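Local coordinates for putative sugar ABC transport system, substrate-binding protein (Bordetella parapertussis, PDB 5IX8), which probably binds a sugar in the periplasm and delivers it to an ABC transporter, at residues A[57-71]-A[81-95]. Numbering follows the deposited sequence.
Sequences YGNVQQQFAQLQSFK and SPAAYSGYDPVVADL. With EDO (1,2-ethanediol), chain E.
Phe64, Leu67, Val91 and Leu95 pack two neighbouring parallel helices, 60-71 and 89-95, side by side in one α/β lobe of the periplasmic binding protein fold. The axes run 10.2 Å apart at an angle of only 2°, as befits successive helices of repeated β-α-β crossovers, with strand 77-80 between them in sequence. Leu67 CD1 meets Val91 CG1 (3.8 Å), and Leu67 CB lies against Leu95 CD2. Phe64 turns its edge onto one face of the Tyr88 ring (planes at 79°), its CE1 3.6 Å from Tyr88 CD2, while Pro82 CB lies over the opposite face and Leu67 CD1 meets the ring edge. Val60 CG2 touches Ala84 CB and Tyr88 OH; its CG1 reaches Tyr88 CZ. From helix 60-71, Gln63, with CG anti to the carbonyl carbon (chi1 -82°), reaches the loop 81-83 that precedes helix 89-95: OE1 accepts from Ala83 N (2.9 Å), and NE2 donates almost straight to Ser81 O and also bonds Thr21 OG1. Tyr88 OH stands 2.6 Å from Gln63 OE1. Gly58 N hydrogen-bonds Ala83 O (2.8 Å). Toward the C-terminal ends, Lys71 NZ forms a salt bridge with Asp94 OD2 at 2.7 Å, on the syn side of the carboxylate; Gln68 NE2 lies unusually close to the same oxygen, a doubtful 2.5 Å. The chemistry is thus graded along the helices: a buried amide fixes the loop backbone at one end, hydrocarbon and rings fill the middle, and at the more exposed far end the lysine would probably stabilise the charged carboxylate.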
ATOM      1  N   TYR A  57       5.330   0.867 -12.062  1.00 15.27           N
ATOM      2  CA  TYR A  57       4.074   1.586 -12.291  1.00 15.10           C
ATOM      3  C   TYR A  57       3.979   1.968 -13.767  1.00 15.48           C
ATOM      4  O   TYR A  57       4.985   2.295 -14.410  1.00 18.02           O
ATOM      5  CB  TYR A  57       3.980   2.829 -11.411  1.00 15.66           C
ATOM      6  CG  TYR A  57       3.824   2.446  -9.969  1.00 15.15           C
ATOM      7  CD1 TYR A  57       2.594   1.999  -9.480  1.00 14.05           C
ATOM      8  CD2 TYR A  57       4.903   2.511  -9.094  1.00 16.70           C
ATOM      9  CE1 TYR A  57       2.455   1.643  -8.154  1.00 14.96           C
ATOM     10  CE2 TYR A  57       4.771   2.145  -7.764  1.00 15.80           C
ATOM     11  CZ  TYR A  57       3.555   1.699  -7.304  1.00 16.17           C
ATOM     12  OH  TYR A  57       3.417   1.356  -5.986  1.00 16.37           O
ATOM     13  N   GLY A  58       2.774   1.863 -14.321  1.00 15.28           N
ATOM     14  CA  GLY A  58       2.557   2.118 -15.736  1.00 15.21           C
ATOM     15  C   GLY A  58       2.672   0.906 -16.641  1.00 16.78           C
ATOM     16  O   GLY A  58       2.294   1.009 -17.817  1.00 18.29           O
ATOM     17  N   ASN A  59       3.174  -0.235 -16.137  1.00 17.69           N
ATOM     18  CA  ASN A  59       3.316  -1.456 -16.932  1.00 17.56           C
ATOM     19  C   ASN A  59       1.990  -2.210 -17.011  1.00 17.14           C
ATOM     20  O   ASN A  59       1.842  -3.356 -16.582  1.00 18.40           O
ATOM     21  CB  ASN A  59       4.417  -2.343 -16.354  1.00 18.42           C
ATOM     22  CG  ASN A  59       5.791  -1.884 -16.775  1.00 20.91           C
ATOM     23  OD1 ASN A  59       5.920  -0.825 -17.414  1.00 22.79           O
ATOM     24  ND2 ASN A  59       6.821  -2.666 -16.450  1.00 20.83           N
ATOM     25  N   VAL A  60       1.007  -1.533 -17.602  1.00 17.48           N
ATOM     26  CA  VAL A  60      -0.349  -2.047 -17.602  1.00 18.46           C
ATOM     27  C   VAL A  60      -0.500  -3.217 -18.580  1.00 18.59           C
ATOM     28  O   VAL A  60      -1.136  -4.226 -18.255  1.00 17.85           O
ATOM     29  CB  VAL A  60      -1.296  -0.872 -17.894  1.00 19.91           C
ATOM     30  CG1 VAL A  60      -2.675  -1.348 -18.108  1.00 22.31           C
ATOM     31  CG2 VAL A  60      -1.276   0.088 -16.718  1.00 19.33           C
ATOM     32  N   GLN A  61       0.103  -3.119 -19.774  1.00 19.11           N
ATOM     33  CA  GLN A  61      -0.004  -4.209 -20.749  1.00 20.64           C
ATOM     34  C   GLN A  61       0.597  -5.501 -20.212  1.00 19.95           C
ATOM     35  O   GLN A  61       0.052  -6.594 -20.437  1.00 19.72           O
ATOM     36  CB  GLN A  61       0.664  -3.796 -22.061  1.00 24.18           C
ATOM     37  CG  GLN A  61      -0.138  -2.731 -22.838  1.00 28.07           C
ATOM     38  CD  GLN A  61      -1.507  -3.254 -23.297  1.00 31.12           C
ATOM     39  OE1 GLN A  61      -1.656  -4.440 -23.626  1.00 32.19           O
ATOM     40  NE2 GLN A  61      -2.510  -2.380 -23.298  1.00 32.06           N
ATOM     41  N   GLN A  62       1.716  -5.397 -19.481  1.00 20.37           N
ATOM     42  CA  GLN A  62       2.312  -6.571 -18.851  1.00 22.28           C
ATOM     43  C   GLN A  62       1.312  -7.268 -17.943  1.00 20.64           C
ATOM     44  O   GLN A  62       1.204  -8.501 -17.951  1.00 21.36           O
ATOM     45  CB  GLN A  62       3.555  -6.164 -18.056  1.00 24.94           C
ATOM     46  CG  GLN A  62       4.754  -5.747 -18.914  1.00 27.36           C
ATOM     47  CD  GLN A  62       4.749  -4.268 -19.359  1.00 28.98           C
ATOM     48  OE1 GLN A  62       3.723  -3.581 -19.363  1.00 27.82           O
ATOM     49  NE2 GLN A  62       5.928  -3.784 -19.749  1.00 31.27           N
ATOM     50  N   GLN A  63       0.549  -6.491 -17.167  1.00 18.59           N
ATOM     51  CA  GLN A  63      -0.417  -7.102 -16.261  1.00 17.09           C
ATOM     52  C   GLN A  63      -1.621  -7.644 -17.005  1.00 16.48           C
ATOM     53  O   GLN A  63      -2.170  -8.671 -16.606  1.00 17.16           O
ATOM     54  CB  GLN A  63      -0.862  -6.107 -15.190  1.00 18.25           C
ATOM     55  CG  GLN A  63       0.091  -6.029 -14.077  1.00 17.63           C
ATOM     56  CD  GLN A  63      -0.469  -5.302 -12.885  1.00 14.80           C
ATOM     57  OE1 GLN A  63      -1.090  -4.239 -13.008  1.00 13.95           O
ATOM     58  NE2 GLN A  63      -0.239  -5.859 -11.723  1.00 14.67           N
ATOM     59  N   PHE A  64      -2.075  -6.960 -18.065  1.00 15.84           N
ATOM     60  CA  PHE A  64      -3.186  -7.520 -18.841  1.00 16.98           C
ATOM     61  C   PHE A  64      -2.824  -8.912 -19.340  1.00 19.19           C
ATOM     62  O   PHE A  64      -3.649  -9.839 -19.304  1.00 20.52           O
ATOM     63  CB  PHE A  64      -3.508  -6.640 -20.050  1.00 18.46           C
ATOM     64  CG  PHE A  64      -4.092  -5.286 -19.726  1.00 19.40           C
ATOM     65  CD1 PHE A  64      -4.492  -4.929 -18.459  1.00 20.79           C
ATOM     66  CD2 PHE A  64      -4.191  -4.351 -20.748  1.00 21.74           C
ATOM     67  CE1 PHE A  64      -5.046  -3.687 -18.210  1.00 21.33           C
ATOM     68  CE2 PHE A  64      -4.716  -3.094 -20.520  1.00 23.07           C
ATOM     69  CZ  PHE A  64      -5.155  -2.754 -19.255  1.00 23.28           C
ATOM     70  N   ALA A  65      -1.596  -9.068 -19.839  1.00 19.15           N
ATOM     71  CA  ALA A  65      -1.175 -10.363 -20.360  1.00 19.38           C
ATOM     72  C   ALA A  65      -1.126 -11.398 -19.250  1.00 19.20           C
ATOM     73  O   ALA A  65      -1.481 -12.571 -19.462  1.00 19.96           O
ATOM     74  CB  ALA A  65       0.181 -10.238 -21.053  1.00 19.87           C
ATOM     75  N   GLN A  66      -0.693 -10.982 -18.058  1.00 17.82           N
ATOM     76  CA  GLN A  66      -0.636 -11.909 -16.933  1.00 18.37           C
ATOM     77  C   GLN A  66      -2.031 -12.360 -16.530  1.00 18.15           C
ATOM     78  O   GLN A  66      -2.248 -13.543 -16.252  1.00 20.01           O
ATOM     79  CB  GLN A  66       0.088 -11.264 -15.749  1.00 17.36           C
ATOM     80  CG  GLN A  66       1.594 -11.137 -16.022  1.00 17.16           C
ATOM     81  CD  GLN A  66       2.253 -10.096 -15.174  1.00 17.67           C
ATOM     82  OE1 GLN A  66       1.594  -9.439 -14.357  1.00 18.95           O
ATOM     83  NE2 GLN A  66       3.573  -9.924 -15.360  1.00 18.61           N
ATOM     84  N   LEU A  67      -2.985 -11.433 -16.476  1.00 17.43           N
ATOM     85  CA  LEU A  67      -4.349 -11.804 -16.118  1.00 16.32           C
ATOM     86  C   LEU A  67      -4.943 -12.743 -17.163  1.00 17.82           C
ATOM     87  O   LEU A  67      -5.618 -13.713 -16.827  1.00 17.84           O
ATOM     88  CB  LEU A  67      -5.196 -10.540 -15.969  1.00 15.62           C
ATOM     89  CG  LEU A  67      -4.790  -9.699 -14.745  1.00 16.16           C
ATOM     90  CD1 LEU A  67      -5.309  -8.244 -14.830  1.00 17.67           C
ATOM     91  CD2 LEU A  67      -5.294 -10.361 -13.466  1.00 16.12           C
ATOM     92  N   GLN A  68      -4.656 -12.488 -18.442  1.00 19.46           N
ATOM     93  CA  GLN A  68      -5.106 -13.395 -19.489  1.00 23.88           C
ATOM     94  C   GLN A  68      -4.513 -14.786 -19.332  1.00 24.28           C
ATOM     95  O   GLN A  68      -5.214 -15.789 -19.529  1.00 25.91           O
ATOM     96  CB  GLN A  68      -4.760 -12.800 -20.847  1.00 26.95           C
ATOM     97  CG  GLN A  68      -5.689 -11.648 -21.173  1.00 30.28           C
ATOM     98  CD  GLN A  68      -7.095 -12.148 -21.438  1.00 33.38           C
ATOM     99  OE1 GLN A  68      -7.283 -13.222 -22.051  1.00 34.02           O
ATOM    100  NE2 GLN A  68      -8.099 -11.393 -20.963  1.00 33.67           N
ATOM    101  N   SER A  69      -3.241 -14.881 -18.949  1.00 24.19           N
ATOM    102  CA  SER A  69      -2.648 -16.206 -18.784  1.00 26.16           C
ATOM    103  C   SER A  69      -3.264 -16.964 -17.610  1.00 25.08           C
ATOM    104  O   SER A  69      -3.272 -18.207 -17.607  1.00 25.58           O
ATOM    105  CB  SER A  69      -1.140 -16.096 -18.603  1.00 27.98           C
ATOM    106  OG  SER A  69      -0.846 -15.584 -17.325  1.00 30.99           O
ATOM    107  N   PHE A  70      -3.781 -16.248 -16.606  1.00 23.93           N
ATOM    108  CA  PHE A  70      -4.479 -16.934 -15.520  1.00 23.87           C
ATOM    109  C   PHE A  70      -5.711 -17.673 -16.034  1.00 25.39           C
ATOM    110  O   PHE A  70      -6.101 -18.703 -15.469  1.00 24.51           O
ATOM    111  CB  PHE A  70      -4.895 -15.942 -14.431  1.00 23.72           C
ATOM    112  CG  PHE A  70      -3.741 -15.259 -13.712  1.00 23.27           C
ATOM    113  CD1 PHE A  70      -2.423 -15.693 -13.842  1.00 23.10           C
ATOM    114  CD2 PHE A  70      -4.000 -14.178 -12.874  1.00 22.09           C
ATOM    115  CE1 PHE A  70      -1.391 -15.048 -13.160  1.00 22.78           C
ATOM    116  CE2 PHE A  70      -2.984 -13.548 -12.183  1.00 22.00           C
ATOM    117  CZ  PHE A  70      -1.669 -13.967 -12.343  1.00 22.32           C
ATOM    118  N   LYS A  71      -6.335 -17.164 -17.096  1.00 27.23           N
ATOM    119  CA  LYS A  71      -7.482 -17.833 -17.699  1.00 30.07           C
ATOM    120  C   LYS A  71      -7.112 -19.228 -18.168  1.00 31.52           C
ATOM    121  O   LYS A  71      -7.844 -20.196 -17.935  1.00 32.54           O
ATOM    122  CB  LYS A  71      -8.003 -17.005 -18.876  1.00 31.77           C
ATOM    123  CG  LYS A  71      -9.459 -16.636 -18.811  1.00 32.39           C
ATOM    124  CD  LYS A  71     -10.025 -16.256 -20.195  1.00 33.18           C
ATOM    125  CE  LYS A  71      -9.567 -14.902 -20.674  1.00 32.98           C
ATOM    126  NZ  LYS A  71     -10.285 -14.481 -21.941  1.00 33.02           N
ATOM    127  N   SER A  81      -2.922  -6.136  -7.729  1.00 12.65           N
ATOM    128  CA  SER A  81      -2.480  -4.794  -7.333  1.00 12.89           C
ATOM    129  C   SER A  81      -2.050  -4.095  -8.607  1.00 13.04           C
ATOM    130  O   SER A  81      -1.017  -4.469  -9.177  1.00 13.44           O
ATOM    131  CB  SER A  81      -1.314  -4.848  -6.346  1.00 12.93           C
ATOM    132  OG  SER A  81      -1.647  -5.538  -5.161  1.00 13.10           O
ATOM    133  N   PRO A  82      -2.782  -3.096  -9.094  1.00 13.11           N
ATOM    134  CA  PRO A  82      -2.576  -2.633 -10.473  1.00 12.72           C
ATOM    135  C   PRO A  82      -1.462  -1.605 -10.617  1.00 12.78           C
ATOM    136  O   PRO A  82      -1.180  -0.810  -9.720  1.00 14.29           O
ATOM    137  CB  PRO A  82      -3.937  -2.010 -10.824  1.00 12.69           C
ATOM    138  CG  PRO A  82      -4.381  -1.414  -9.499  1.00 12.75           C
ATOM    139  CD  PRO A  82      -3.925  -2.425  -8.441  1.00 13.66           C
ATOM    140  N   ALA A  83      -0.850  -1.610 -11.793  1.00 12.93           N
ATOM    141  CA  ALA A  83       0.208  -0.655 -12.115  1.00 13.18           C
ATOM    142  C   ALA A  83      -0.325   0.717 -12.517  1.00 12.61           C
ATOM    143  O   ALA A  83       0.467   1.638 -12.754  1.00 13.28           O
ATOM    144  CB  ALA A  83       1.092  -1.204 -13.230  1.00 13.32           C
ATOM    145  N   ALA A  84      -1.631   0.859 -12.636  1.00 12.27           N
ATOM    146  CA  ALA A  84      -2.281   2.140 -12.858  1.00 12.72           C
ATOM    147  C   ALA A  84      -3.698   1.997 -12.345  1.00 11.47           C
ATOM    148  O   ALA A  84      -4.233   0.886 -12.277  1.00 13.45           O
ATOM    149  CB  ALA A  84      -2.318   2.524 -14.336  1.00 14.24           C
ATOM    150  N   TYR A  85      -4.320   3.132 -12.014  1.00 10.52           N
ATOM    151  CA  TYR A  85      -5.676   3.077 -11.468  1.00 10.78           C
ATOM    152  C   TYR A  85      -6.669   2.626 -12.528  1.00 11.66           C
ATOM    153  O   TYR A  85      -7.515   1.758 -12.271  1.00 11.78           O
ATOM    154  CB  TYR A  85      -6.084   4.434 -10.910  1.00 11.91           C
ATOM    155  CG  TYR A  85      -7.459   4.473 -10.244  1.00 12.07           C
ATOM    156  CD1 TYR A  85      -7.782   3.608  -9.173  1.00 11.90           C
ATOM    157  CD2 TYR A  85      -8.412   5.414 -10.635  1.00 11.58           C
ATOM    158  CE1 TYR A  85      -9.026   3.682  -8.513  1.00 12.30           C
ATOM    159  CE2 TYR A  85      -9.628   5.500  -9.986  1.00 11.21           C
ATOM    160  CZ  TYR A  85      -9.946   4.626  -8.930  1.00 12.58           C
ATOM    161  OH  TYR A  85     -11.168   4.746  -8.321  1.00 13.12           O
ATOM    162  N   SER A  86      -6.584   3.208 -13.720  1.00 12.66           N
ATOM    163  CA  SER A  86      -7.589   3.035 -14.763  1.00 13.44           C
ATOM    164  C   SER A  86      -7.110   2.098 -15.865  1.00 14.42           C
ATOM    165  O   SER A  86      -5.910   1.922 -16.100  1.00 15.78           O
ATOM    166  CB  SER A  86      -7.991   4.392 -15.364  1.00 14.81           C
ATOM    167  OG  SER A  86      -8.628   5.210 -14.383  1.00 16.33           O
ATOM    168  N   GLY A  87      -8.083   1.497 -16.539  1.00 14.88           N
ATOM    169  CA  GLY A  87      -7.854   0.680 -17.713  1.00 14.87           C
ATOM    170  C   GLY A  87      -8.034  -0.821 -17.527  1.00 15.12           C
ATOM    171  O   GLY A  87      -7.867  -1.564 -18.500  1.00 17.10           O
ATOM    172  N   TYR A  88      -8.333  -1.293 -16.315  1.00 14.23           N
ATOM    173  CA  TYR A  88      -8.448  -2.722 -16.038  1.00 13.33           C
ATOM    174  C   TYR A  88      -9.875  -3.236 -16.117  1.00 14.93           C
ATOM    175  O   TYR A  88     -10.080  -4.448 -16.020  1.00 14.65           O
ATOM    176  CB  TYR A  88      -7.880  -3.050 -14.642  1.00 13.73           C
ATOM    177  CG  TYR A  88      -6.373  -2.937 -14.620  1.00 13.76           C
ATOM    178  CD1 TYR A  88      -5.754  -1.694 -14.572  1.00 14.66           C
ATOM    179  CD2 TYR A  88      -5.567  -4.072 -14.653  1.00 13.94           C
ATOM    180  CE1 TYR A  88      -4.397  -1.573 -14.544  1.00 14.43           C
ATOM    181  CE2 TYR A  88      -4.167  -3.956 -14.627  1.00 13.49           C
ATOM    182  CZ  TYR A  88      -3.602  -2.701 -14.594  1.00 14.43           C
ATOM    183  OH  TYR A  88      -2.247  -2.559 -14.575  1.00 14.87           O
ATOM    184  N   ASP A  89     -10.875  -2.369 -16.275  1.00 16.06           N
ATOM    185  CA  ASP A  89     -12.231  -2.913 -16.276  1.00 17.39           C
ATOM    186  C   ASP A  89     -12.441  -3.919 -17.408  1.00 16.17           C
ATOM    187  O   ASP A  89     -13.044  -4.970 -17.144  1.00 15.77           O
ATOM    188  CB  ASP A  89     -13.270  -1.784 -16.310  1.00 19.04           C
ATOM    189  CG  ASP A  89     -14.676  -2.269 -16.008  1.00 22.15           C
ATOM    190  OD1 ASP A  89     -14.928  -2.694 -14.872  1.00 22.31           O
ATOM    191  OD2 ASP A  89     -15.537  -2.211 -16.915  1.00 24.96           O
ATOM    192  N   PRO A  90     -11.964  -3.707 -18.646  1.00 17.66           N
ATOM    193  CA  PRO A  90     -12.201  -4.736 -19.684  1.00 18.31           C
ATOM    194  C   PRO A  90     -11.619  -6.089 -19.341  1.00 17.52           C
ATOM    195  O   PRO A  90     -12.268  -7.115 -19.596  1.00 18.61           O
ATOM    196  CB  PRO A  90     -11.544  -4.145 -20.941  1.00 18.92           C
ATOM    197  CG  PRO A  90     -11.593  -2.667 -20.702  1.00 19.84           C
ATOM    198  CD  PRO A  90     -11.355  -2.490 -19.221  1.00 18.07           C
ATOM    199  N   VAL A  91     -10.413  -6.137 -18.779  1.00 17.07           N
ATOM    200  CA  VAL A  91      -9.829  -7.441 -18.491  1.00 17.16           C
ATOM    201  C   VAL A  91     -10.501  -8.077 -17.286  1.00 15.99           C
ATOM    202  O   VAL A  91     -10.683  -9.297 -17.246  1.00 17.27           O
ATOM    203  CB  VAL A  91      -8.298  -7.362 -18.321  1.00 18.05           C
ATOM    204  CG1 VAL A  91      -7.878  -6.590 -17.086  1.00 17.95           C
ATOM    205  CG2 VAL A  91      -7.721  -8.760 -18.284  1.00 17.58           C
ATOM    206  N   VAL A  92     -10.893  -7.281 -16.292  1.00 14.58           N
ATOM    207  CA  VAL A  92     -11.640  -7.852 -15.164  1.00 14.84           C
ATOM    208  C   VAL A  92     -12.960  -8.422 -15.657  1.00 15.73           C
ATOM    209  O   VAL A  92     -13.378  -9.523 -15.262  1.00 14.79           O
ATOM    210  CB  VAL A  92     -11.854  -6.793 -14.063  1.00 15.20           C
ATOM    211  CG1 VAL A  92     -12.786  -7.321 -12.946  1.00 15.34           C
ATOM    212  CG2 VAL A  92     -10.521  -6.350 -13.437  1.00 15.56           C
ATOM    213  N   ALA A  93     -13.629  -7.694 -16.553  1.00 16.76           N
ATOM    214  CA  ALA A  93     -14.891  -8.163 -17.095  1.00 16.27           C
ATOM    215  C   ALA A  93     -14.701  -9.445 -17.897  1.00 16.42           C
ATOM    216  O   ALA A  93     -15.529 -10.362 -17.829  1.00 16.54           O
ATOM    217  CB  ALA A  93     -15.485  -7.065 -17.966  1.00 16.01           C
ATOM    218  N   ASP A  94     -13.610  -9.522 -18.655  1.00 17.16           N
ATOM    219  CA  ASP A  94     -13.318 -10.709 -19.452  1.00 18.85           C
ATOM    220  C   ASP A  94     -13.034 -11.921 -18.573  1.00 17.19           C
ATOM    221  O   ASP A  94     -13.508 -13.033 -18.853  1.00 18.21           O
ATOM    222  CB  ASP A  94     -12.124 -10.415 -20.350  1.00 23.48           C
ATOM    223  CG  ASP A  94     -11.732 -11.604 -21.200  1.00 29.24           C
ATOM    224  OD1 ASP A  94     -12.629 -12.242 -21.796  1.00 32.11           O
ATOM    225  OD2 ASP A  94     -10.531 -11.892 -21.295  1.00 32.60           O
ATOM    226  N   LEU A  95     -12.257 -11.732 -17.502  1.00 15.79           N
ATOM    227  CA  LEU A  95     -12.050 -12.838 -16.576  1.00 16.03           C
ATOM    228  C   LEU A  95     -13.369 -13.291 -15.969  1.00 15.62           C
ATOM    229  O   LEU A  95     -13.633 -14.496 -15.878  1.00 16.57           O
ATOM    230  CB  LEU A  95     -11.052 -12.433 -15.497  1.00 18.21           C
ATOM    231  CG  LEU A  95      -9.609 -12.818 -15.835  1.00 21.07           C
ATOM    232  CD1 LEU A  95      -9.160 -12.368 -17.203  1.00 24.73           C
ATOM    233  CD2 LEU A  95      -8.700 -12.226 -14.738  1.00 20.83           C
TER
HETATM  234  C1  EDO E 503       8.347   0.897  -9.842  1.00 29.12           C
HETATM  235  O1  EDO E 503       7.821   1.843 -10.791  1.00 26.03           O
HETATM  236  C2  EDO E 503       9.158   1.627  -8.774  1.00 30.89           C
HETATM  237  O2  EDO E 503       8.262   2.370  -7.946  1.00 31.66           O